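Local coordinates for leucine-rich repeat protein (Bacteroides thetaiotaomicron, PDB 4ECN) that is of unknown function but, as an extracellular leucine-rich repeat protein, probably binds other proteins, at residues Asn654-Glu659 / Asn683-Phe688; Ile703-Leu708 / Thr732-Phe737; Leu520-Asn525 / Gln551-Gly556. All coordinates share one frame; numbering follows the deposited sequence.

Interaction 1 (Asn654-Glu659 / Asn683-Phe688); sequences NKIGSE and NEIQKF
Asn683 and Ile656 lie side by side with their side chains pointing the same way, CG of Asn683 3.6 Å from CG1 of Ile656, and this is the closely packed, buried half of the contact. Ile656 also brings its CG2 to 4.2 Å from CG1 of Ile685. The carbonyl O of Ile656 accepts a hydrogen bond from the backbone N of Glu684 at 2.9 Å. OD1 of Asn683 faces the backbone N of Ile656, but that oxygen is crowded in the model and the bond is doubtful. ND2 of Asn683 donates to the carbonyl O atoms of Phe651 and Leu680. Asn654 repeats the pattern one coil earlier, its ND2 serving Phe651 and Phe626. Such stacked asparagines are a hallmark of the leucine-rich repeat, where inward-turned amides tie successive coils together through main-chain atoms. Beyond them a type II beta turn runs from Lys655 to Ser658, with Gly657 at its third position (phi 90°) close to Ile685. The outward side, by contrast, is polar and reaches solvent at Lys655. There the lysine chain runs alongside Glu684 and bends at chi3 and chi4 (116° and -72°), which brings NZ of Lys655 to the syn lone pair of OE2 of Glu684 in a 2.8 Å salt bridge. OE1 of Glu684 lies 3.2 Å from CB of Ser658, whose OG donates to the carbonyl O of Lys655 at 2.7 Å.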
loop_
_atom_site.group_PDB
_atom_site.type_symbol
_atom_site.label_atom_id
_atom_site.label_comp_id
_atom_site.label_asym_id
_atom_site.label_seq_id
_atom_site.Cartn_x
_atom_site.Cartn_y
_atom_site.Cartn_z
ATOM N N ASN A 654 5.048 27.644 -13.905
ATOM C CA ASN A 654 6.446 27.907 -14.263
ATOM C C ASN A 654 6.606 29.422 -14.518
ATOM O O ASN A 654 5.761 30.195 -14.054
ATOM C CB ASN A 654 6.871 27.063 -15.461
ATOM C CG ASN A 654 7.239 25.663 -15.081
ATOM O OD1 ASN A 654 8.286 25.432 -14.496
ATOM N ND2 ASN A 654 6.436 24.687 -15.468
ATOM N N LYS A 655 7.653 29.845 -15.260
ATOM C CA LYS A 655 7.930 31.252 -15.563
ATOM C C LYS A 655 8.152 31.429 -17.060
ATOM O O LYS A 655 9.046 32.181 -17.456
ATOM C CB LYS A 655 9.173 31.732 -14.768
ATOM C CG LYS A 655 9.036 31.642 -13.250
ATOM C CD LYS A 655 10.261 32.166 -12.527
ATOM C CE LYS A 655 9.977 33.384 -11.675
ATOM N NZ LYS A 655 9.731 34.613 -12.487
ATOM N N ILE A 656 7.394 30.687 -17.899
ATOM C CA ILE A 656 7.533 30.735 -19.361
ATOM C C ILE A 656 7.133 32.142 -19.844
ATOM O O ILE A 656 6.066 32.629 -19.477
ATOM C CB ILE A 656 6.711 29.615 -20.089
ATOM C CG1 ILE A 656 6.820 28.212 -19.439
ATOM C CG2 ILE A 656 6.964 29.582 -21.617
ATOM C CD1 ILE A 656 8.061 27.529 -19.532
ATOM N N GLY A 657 7.989 32.767 -20.656
ATOM C CA GLY A 657 7.740 34.097 -21.213
ATOM C C GLY A 657 8.245 35.256 -20.372
ATOM O O GLY A 657 8.063 36.424 -20.737
ATOM N N SER A 658 8.865 34.938 -19.219
ATOM C CA SER A 658 9.418 35.938 -18.311
ATOM C C SER A 658 10.687 36.513 -18.903
ATOM O O SER A 658 11.087 37.610 -18.519
ATOM C CB SER A 658 9.673 35.355 -16.924
ATOM O OG SER A 658 10.632 34.313 -16.925
ATOM N N GLU A 659 11.285 35.801 -19.883
ATOM C CA GLU A 659 12.512 36.227 -20.547
ATOM C C GLU A 659 12.235 36.890 -21.909
ATOM O O GLU A 659 13.184 37.320 -22.572
ATOM C CB GLU A 659 13.472 35.047 -20.718
ATOM C CG GLU A 659 14.100 34.610 -19.408
ATOM C CD GLU A 659 14.847 35.704 -18.667
ATOM O OE1 GLU A 659 15.726 36.353 -19.281
ATOM O OE2 GLU A 659 14.540 35.915 -17.471
ATOM N N ASN A 683 1.856 30.988 -15.817
ATOM C CA ASN A 683 3.163 31.288 -16.394
ATOM C C ASN A 683 3.254 32.789 -16.555
ATOM O O ASN A 683 2.592 33.503 -15.809
ATOM C CB ASN A 683 3.396 30.515 -17.700
ATOM C CG ASN A 683 3.975 29.148 -17.444
ATOM O OD1 ASN A 683 5.068 29.038 -16.932
ATOM N ND2 ASN A 683 3.281 28.076 -17.782
ATOM N N GLU A 684 4.100 33.281 -17.440
ATOM C CA GLU A 684 4.270 34.716 -17.621
ATOM C C GLU A 684 4.243 35.045 -19.108
ATOM O O GLU A 684 4.914 35.975 -19.566
ATOM C CB GLU A 684 5.566 35.186 -16.958
ATOM C CG GLU A 684 5.603 34.982 -15.450
ATOM C CD GLU A 684 6.897 35.391 -14.785
ATOM O OE1 GLU A 684 7.364 36.528 -15.024
ATOM O OE2 GLU A 684 7.422 34.585 -13.987
ATOM N N ILE A 685 3.429 34.273 -19.854
ATOM C CA ILE A 685 3.247 34.358 -21.296
ATOM C C ILE A 685 2.520 35.638 -21.629
ATOM O O ILE A 685 1.392 35.874 -21.167
ATOM C CB ILE A 685 2.495 33.106 -21.802
ATOM C CG1 ILE A 685 3.370 31.831 -21.597
ATOM C CG2 ILE A 685 2.064 33.276 -23.260
ATOM C CD1 ILE A 685 2.614 30.556 -21.589
ATOM N N GLN A 686 3.188 36.476 -22.427
ATOM C CA GLN A 686 2.651 37.752 -22.887
ATOM C C GLN A 686 2.287 37.684 -24.358
ATOM O O GLN A 686 1.396 38.403 -24.787
ATOM C CB GLN A 686 3.663 38.863 -22.638
ATOM C CG GLN A 686 3.235 39.777 -21.520
ATOM C CD GLN A 686 4.345 40.684 -21.070
ATOM O OE1 GLN A 686 5.244 40.280 -20.319
ATOM N NE2 GLN A 686 4.252 41.950 -21.436
ATOM N N LYS A 687 2.983 36.815 -25.118
ATOM C CA LYS A 687 2.808 36.562 -26.541
ATOM C C LYS A 687 2.270 35.147 -26.721
ATOM O O LYS A 687 2.864 34.182 -26.238
ATOM C CB LYS A 687 4.144 36.774 -27.310
ATOM C CG LYS A 687 3.990 37.083 -28.827
ATOM C CD LYS A 687 3.919 35.834 -29.761
ATOM C CE LYS A 687 3.220 36.039 -31.104
ATOM N NZ LYS A 687 1.727 36.126 -30.977
ATOM N N PHE A 688 1.127 35.027 -27.398
ATOM C CA PHE A 688 0.462 33.753 -27.671
ATOM C C PHE A 688 1.464 32.773 -28.375
ATOM O O PHE A 688 2.194 33.206 -29.273
ATOM C CB PHE A 688 -0.787 34.002 -28.507
ATOM C CG PHE A 688 -1.529 32.740 -28.832
ATOM C CD1 PHE A 688 -1.221 32.009 -29.974
ATOM C CD2 PHE A 688 -2.527 32.265 -27.987
ATOM C CE1 PHE A 688 -1.895 30.830 -30.262
ATOM C CE2 PHE A 688 -3.235 31.107 -28.304
ATOM C CZ PHE A 688 -2.900 30.387 -29.428
#

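Interaction 2 (Ile703-Leu708 / Thr732-Phe737); sequences ILSNNL and TIDLRF
Leu704 and Asp734 begin a series of main-chain hydrogen bonds that fastens the two coils together, N of Leu704 donating to O of Asp734 at 2.9 Å. N of Asn706 then donates to O of Arg736 (2.9 Å), and N of Asn707 to O of Phe737 (3.1 Å). The first follows a parallel bridge between Ile703 and Asp734; the other two continue the pairing past the strand, where Asn706 and Phe737 both adopt positive phi. Among the polar side chains, Asp734 grips Arg736 within its own segment: NE of Arg736 donates to the syn lone pair of OD1 of Asp734 at 3.1 Å, with OD1 in the guanidinium plane, while CB of Ser705 packs 3.9 Å from that oxygen. Flat groups meet further along: the Asn706 amide runs beside Phe737, its plane 15° from that of the ring, with ND2 of Asn706 3.4 Å from CB of Phe737. Apolar contact is supplied by Leu704 and Leu735, side by side, CB of the former 3.8 Å from CD2 of the latter. This is the parallel stacking of a leucine-rich repeat solenoid. Toward the next coil, Leu735 and Asp734 touch strand 757-759, Phe737 stacks on Tyr762, and Asp734 also meets Leu404 of helix 402-409.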
loop_
_atom_site.group_PDB
_atom_site.type_symbol
_atom_site.label_atom_id
_atom_site.label_comp_id
_atom_site.label_asym_id
_atom_site.label_seq_id
_atom_site.Cartn_x
_atom_site.Cartn_y
_atom_site.Cartn_z
ATOM N N ILE A 703 -4.240 24.966 -22.843
ATOM C CA ILE A 703 -4.630 25.578 -21.569
ATOM C C ILE A 703 -3.626 26.707 -21.298
ATOM O O ILE A 703 -2.470 26.449 -20.975
ATOM C CB ILE A 703 -4.765 24.548 -20.397
ATOM C CG1 ILE A 703 -5.552 23.294 -20.836
ATOM C CG2 ILE A 703 -5.430 25.191 -19.183
ATOM C CD1 ILE A 703 -5.610 22.194 -19.845
ATOM N N LEU A 704 -4.075 27.959 -21.516
ATOM C CA LEU A 704 -3.266 29.172 -21.345
ATOM C C LEU A 704 -3.841 30.121 -20.291
ATOM O O LEU A 704 -3.572 31.326 -20.361
ATOM C CB LEU A 704 -3.151 29.922 -22.674
ATOM C CG LEU A 704 -2.218 29.311 -23.716
ATOM C CD1 LEU A 704 -2.561 29.815 -25.118
ATOM C CD2 LEU A 704 -0.750 29.506 -23.350
ATOM N N SER A 705 -4.580 29.581 -19.283
ATOM C CA SER A 705 -5.179 30.402 -18.243
ATOM C C SER A 705 -4.100 30.899 -17.300
ATOM O O SER A 705 -3.052 30.288 -17.209
ATOM C CB SER A 705 -6.275 29.646 -17.487
ATOM O OG SER A 705 -5.810 28.634 -16.612
ATOM N N ASN A 706 -4.338 32.031 -16.630
ATOM C CA ASN A 706 -3.450 32.659 -15.646
ATOM C C ASN A 706 -2.112 32.986 -16.293
ATOM O O ASN A 706 -1.079 32.399 -15.971
ATOM C CB ASN A 706 -3.277 31.807 -14.400
ATOM C CG ASN A 706 -4.577 31.594 -13.678
ATOM O OD1 ASN A 706 -5.333 30.648 -13.974
ATOM N ND2 ASN A 706 -4.849 32.440 -12.694
ATOM N N ASN A 707 -2.167 33.931 -17.242
ATOM C CA ASN A 707 -1.028 34.449 -17.982
ATOM C C ASN A 707 -1.212 35.950 -18.161
ATOM O O ASN A 707 -2.148 36.523 -17.578
ATOM C CB ASN A 707 -0.817 33.714 -19.289
ATOM C CG ASN A 707 -0.036 32.440 -19.059
ATOM O OD1 ASN A 707 1.149 32.472 -18.725
ATOM N ND2 ASN A 707 -0.681 31.291 -19.205
ATOM N N LEU A 708 -0.271 36.600 -18.880
ATOM C CA LEU A 708 -0.191 38.056 -18.978
ATOM C C LEU A 708 -0.491 38.631 -20.377
ATOM O O LEU A 708 -0.034 39.736 -20.678
ATOM C CB LEU A 708 1.236 38.453 -18.579
ATOM C CG LEU A 708 1.672 38.074 -17.160
ATOM C CD1 LEU A 708 3.157 38.214 -17.005
ATOM C CD2 LEU A 708 0.926 38.871 -16.103
ATOM N N THR A 732 -10.624 23.011 -27.907
ATOM C CA THR A 732 -10.775 23.602 -26.566
ATOM C C THR A 732 -9.699 24.674 -26.326
ATOM O O THR A 732 -8.513 24.434 -26.586
ATOM C CB THR A 732 -10.707 22.519 -25.495
ATOM O OG1 THR A 732 -11.498 21.371 -25.870
ATOM C CG2 THR A 732 -11.040 23.044 -24.123
ATOM N N ILE A 733 -10.112 25.864 -25.847
ATOM C CA ILE A 733 -9.182 26.969 -25.556
ATOM C C ILE A 733 -9.534 27.581 -24.174
ATOM O O ILE A 733 -10.632 28.133 -24.022
ATOM C CB ILE A 733 -9.170 28.064 -26.671
ATOM C CG1 ILE A 733 -8.990 27.488 -28.089
ATOM C CG2 ILE A 733 -8.091 29.070 -26.378
ATOM C CD1 ILE A 733 -9.204 28.501 -29.211
ATOM N N ASP A 734 -8.611 27.502 -23.184
ATOM C CA ASP A 734 -8.820 28.103 -21.858
ATOM C C ASP A 734 -7.905 29.335 -21.719
ATOM O O ASP A 734 -6.687 29.216 -21.613
ATOM C CB ASP A 734 -8.597 27.090 -20.715
ATOM C CG ASP A 734 -9.065 27.550 -19.341
ATOM O OD1 ASP A 734 -9.585 28.685 -19.235
ATOM O OD2 ASP A 734 -8.879 26.794 -18.368
ATOM N N LEU A 735 -8.503 30.520 -21.783
ATOM C CA LEU A 735 -7.757 31.771 -21.748
ATOM C C LEU A 735 -8.175 32.629 -20.585
ATOM O O LEU A 735 -7.819 33.799 -20.560
ATOM C CB LEU A 735 -7.927 32.536 -23.075
ATOM C CG LEU A 735 -7.043 32.031 -24.245
ATOM C CD1 LEU A 735 -7.566 32.519 -25.535
ATOM C CD2 LEU A 735 -5.602 32.484 -24.090
ATOM N N ARG A 736 -8.814 32.033 -19.561
ATOM C CA ARG A 736 -9.201 32.748 -18.337
ATOM C C ARG A 736 -8.034 33.342 -17.606
ATOM O O ARG A 736 -6.947 32.777 -17.651
ATOM C CB ARG A 736 -9.893 31.827 -17.347
ATOM C CG ARG A 736 -11.294 31.403 -17.660
ATOM C CD ARG A 736 -11.712 30.478 -16.563
ATOM N NE ARG A 736 -10.742 29.387 -16.442
ATOM C CZ ARG A 736 -10.361 28.854 -15.289
ATOM N NH1 ARG A 736 -10.876 29.295 -14.144
ATOM N NH2 ARG A 736 -9.475 27.860 -15.271
ATOM N N PHE A 737 -8.268 34.439 -16.875
ATOM C CA PHE A 737 -7.268 35.117 -16.053
ATOM C C PHE A 737 -6.070 35.553 -16.887
ATOM O O PHE A 737 -4.939 35.139 -16.660
ATOM C CB PHE A 737 -6.815 34.246 -14.863
ATOM C CG PHE A 737 -7.955 33.953 -13.917
ATOM C CD1 PHE A 737 -8.366 34.898 -12.985
ATOM C CD2 PHE A 737 -8.634 32.745 -13.976
ATOM C CE1 PHE A 737 -9.431 34.635 -12.122
ATOM C CE2 PHE A 737 -9.691 32.479 -13.104
ATOM C CZ PHE A 737 -10.090 33.433 -12.189
#

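Interaction 3 (Leu520-Asn525 / Gln551-Gly556); sequences LNIACN and QIFYMG
The Phe553 ring gathers the apolar side chains of both segments, with its CE1 3.8 Å from CD2 of Leu520 and 3.7 Å from CD1 of Ile522. The contact is the strand pairing of a beta-alpha-beta unit in the leucine-rich repeat solenoid: strand 519-521, helix 530-542 and strand 552-554, the two strands running parallel. Leu520 and Phe553 lie side by side under the helix, each with CG anti to its backbone N (chi1 -172° for Phe553), whereas Ile522 crosses the ring at a slant. Met555, present as selenomethionine, sets its CG 3.7 Å above one face of the ring, displaced toward the rim, and its CB meets CG1 of Ile522 at 3.8 Å. Trp537 and Leu533 of the helix close over this group, the tryptophan ring inclined to that of Phe553.

Outward from this core the main chains join. O of Leu520 accepts a hydrogen bond from N of Tyr554 at 3.0 Å, and O of Tyr554 in turn accepts one from N of Ile522 at 2.8 Å; both are nearly straight, and in the second the donor approaches close to the C=O direction of Tyr554 (167°). A third bond, from N of Leu520 to O of Ile552, secures the start of the pairing.

The sheet's other face carries Asn521 and Tyr554. The amide crosses the tyrosine obliquely, the planes 33° apart, with ND2 of Asn521 3.6 Å from CD2 of Tyr554, while the phenol OH hydrogen-bonds the carbonyl O of Arg384 and the ring meets Tyr387. The amide oxygen has its own task at the polar edge, where the strand gives way to loop: OD1 of Asn521 closes an Asx turn by accepting a hydrogen bond from N of Ala523 at 3.2 Å.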
loop_
_atom_site.group_PDB
_atom_site.type_symbol
_atom_site.label_atom_id
_atom_site.label_comp_id
_atom_site.label_asym_id
_atom_site.label_seq_id
_atom_site.Cartn_x
_atom_site.Cartn_y
_atom_site.Cartn_z
ATOM N N LEU A 520 12.911 0.014 -9.333
ATOM C CA LEU A 520 13.332 0.466 -8.012
ATOM C C LEU A 520 12.543 1.701 -7.594
ATOM O O LEU A 520 12.395 2.644 -8.382
ATOM C CB LEU A 520 14.845 0.767 -8.027
ATOM C CG LEU A 520 15.502 1.220 -6.727
ATOM C CD1 LEU A 520 15.584 0.098 -5.738
ATOM C CD2 LEU A 520 16.876 1.771 -6.983
ATOM N N ASN A 521 12.032 1.685 -6.349
ATOM C CA ASN A 521 11.267 2.769 -5.733
ATOM C C ASN A 521 11.935 3.155 -4.449
ATOM O O ASN A 521 11.948 2.337 -3.515
ATOM C CB ASN A 521 9.822 2.341 -5.489
ATOM C CG ASN A 521 8.891 3.453 -5.087
ATOM O OD1 ASN A 521 9.190 4.296 -4.238
ATOM N ND2 ASN A 521 7.698 3.443 -5.650
ATOM N N ILE A 522 12.504 4.381 -4.387
ATOM C CA ILE A 522 13.197 4.849 -3.185
ATOM C C ILE A 522 12.583 6.189 -2.725
ATOM O O ILE A 522 13.228 6.951 -2.021
ATOM C CB ILE A 522 14.740 4.940 -3.393
ATOM C CG1 ILE A 522 15.109 5.846 -4.603
ATOM C CG2 ILE A 522 15.337 3.518 -3.529
ATOM C CD1 ILE A 522 16.529 6.351 -4.627
ATOM N N ALA A 523 11.320 6.422 -3.035
ATOM C CA ALA A 523 10.632 7.654 -2.661
ATOM C C ALA A 523 10.421 7.787 -1.142
ATOM O O ALA A 523 10.232 6.782 -0.453
ATOM C CB ALA A 523 9.284 7.715 -3.362
ATOM N N CYS A 524 10.429 9.053 -0.645
ATOM C CA CYS A 524 10.184 9.513 0.739
ATOM C C CYS A 524 11.306 9.063 1.692
ATOM O O CYS A 524 11.063 8.756 2.870
ATOM C CB CYS A 524 8.821 9.046 1.245
ATOM S SG CYS A 524 7.425 9.584 0.228
ATOM N N ASN A 525 12.537 9.089 1.203
ATOM C CA ASN A 525 13.690 8.734 2.007
ATOM C C ASN A 525 14.462 10.017 2.284
ATOM O O ASN A 525 15.658 10.153 1.989
ATOM C CB ASN A 525 14.500 7.656 1.318
ATOM C CG ASN A 525 13.768 6.338 1.375
ATOM O OD1 ASN A 525 13.134 6.004 2.375
ATOM N ND2 ASN A 525 13.825 5.558 0.306
ATOM N N GLN A 551 15.037 0.060 -15.456
ATOM C CA GLN A 551 13.979 0.439 -16.388
ATOM C C GLN A 551 13.018 1.454 -15.751
ATOM O O GLN A 551 12.566 2.393 -16.424
ATOM C CB GLN A 551 13.202 -0.818 -16.834
ATOM C CG GLN A 551 14.000 -1.795 -17.714
ATOM C CD GLN A 551 13.288 -3.101 -17.977
ATOM O OE1 GLN A 551 12.053 -3.202 -17.960
ATOM N NE2 GLN A 551 14.069 -4.144 -18.214
ATOM N N ILE A 552 12.698 1.255 -14.449
ATOM C CA ILE A 552 11.791 2.115 -13.680
ATOM C C ILE A 552 12.519 2.646 -12.469
ATOM O O ILE A 552 13.034 1.876 -11.658
ATOM C CB ILE A 552 10.509 1.337 -13.273
ATOM C CG1 ILE A 552 9.732 0.857 -14.527
ATOM C CG2 ILE A 552 9.623 2.150 -12.327
ATOM C CD1 ILE A 552 8.894 -0.299 -14.296
ATOM N N PHE A 553 12.537 3.964 -12.326
ATOM C CA PHE A 553 13.155 4.562 -11.170
ATOM C C PHE A 553 12.208 5.638 -10.565
ATOM O O PHE A 553 11.946 6.667 -11.181
ATOM C CB PHE A 553 14.528 5.125 -11.546
ATOM C CG PHE A 553 15.381 5.607 -10.397
ATOM C CD1 PHE A 553 15.426 4.902 -9.199
ATOM C CD2 PHE A 553 16.213 6.708 -10.544
ATOM C CE1 PHE A 553 16.215 5.345 -8.143
ATOM C CE2 PHE A 553 17.017 7.145 -9.492
ATOM C CZ PHE A 553 17.016 6.460 -8.298
ATOM N N TYR A 554 11.644 5.332 -9.383
ATOM C CA TYR A 554 10.828 6.230 -8.572
ATOM C C TYR A 554 11.671 6.791 -7.461
ATOM O O TYR A 554 12.105 6.027 -6.602
ATOM C CB TYR A 554 9.610 5.511 -7.971
ATOM C CG TYR A 554 8.540 5.031 -8.920
ATOM C CD1 TYR A 554 7.611 5.922 -9.461
ATOM C CD2 TYR A 554 8.336 3.669 -9.138
ATOM C CE1 TYR A 554 6.555 5.476 -10.257
ATOM C CE2 TYR A 554 7.279 3.214 -9.931
ATOM C CZ TYR A 554 6.401 4.124 -10.501
ATOM O OH TYR A 554 5.360 3.695 -11.280
HETATM N N MSE A 555 11.941 8.091 -7.459
HETATM C CA MSE A 555 12.726 8.698 -6.380
HETATM C C MSE A 555 12.120 10.068 -5.970
HETATM O O MSE A 555 12.833 10.988 -5.577
HETATM C CB MSE A 555 14.205 8.831 -6.755
HETATM C CG MSE A 555 14.438 9.499 -8.093
HETATM SE SE MSE A 555 16.174 10.319 -8.112
HETATM C CE MSE A 555 15.800 11.852 -6.954
ATOM N N GLY A 556 10.799 10.150 -5.990
ATOM C CA GLY A 556 10.084 11.352 -5.592
ATOM C C GLY A 556 10.085 11.585 -4.097
ATOM O O GLY A 556 10.414 10.682 -3.337
#

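In the fold
The three contacts show one principle, coil stacked on coil, along a long solenoid. Interactions 1 and 2 are neighbours, their centres 12 Å apart, and they touch: O of Ile685 lies 2.9 Å from N of Leu708, and N of Ile685 3.1 Å from OD1 of Asn707, both probable hydrogen bonds. Interaction 3 comes earlier in the chain, its strands 519-521 and 552-554 in a different sheet from 701-703 and 732-734; its centre is about 32 Å from interaction 1's and 34 Å from interaction 2's, with nearest atoms about 17 Å and 23 Å away. The sodium site lies at one edge of interaction 3's sheet, Val317 beginning outermost strand 317-319 and Gln314 just before it.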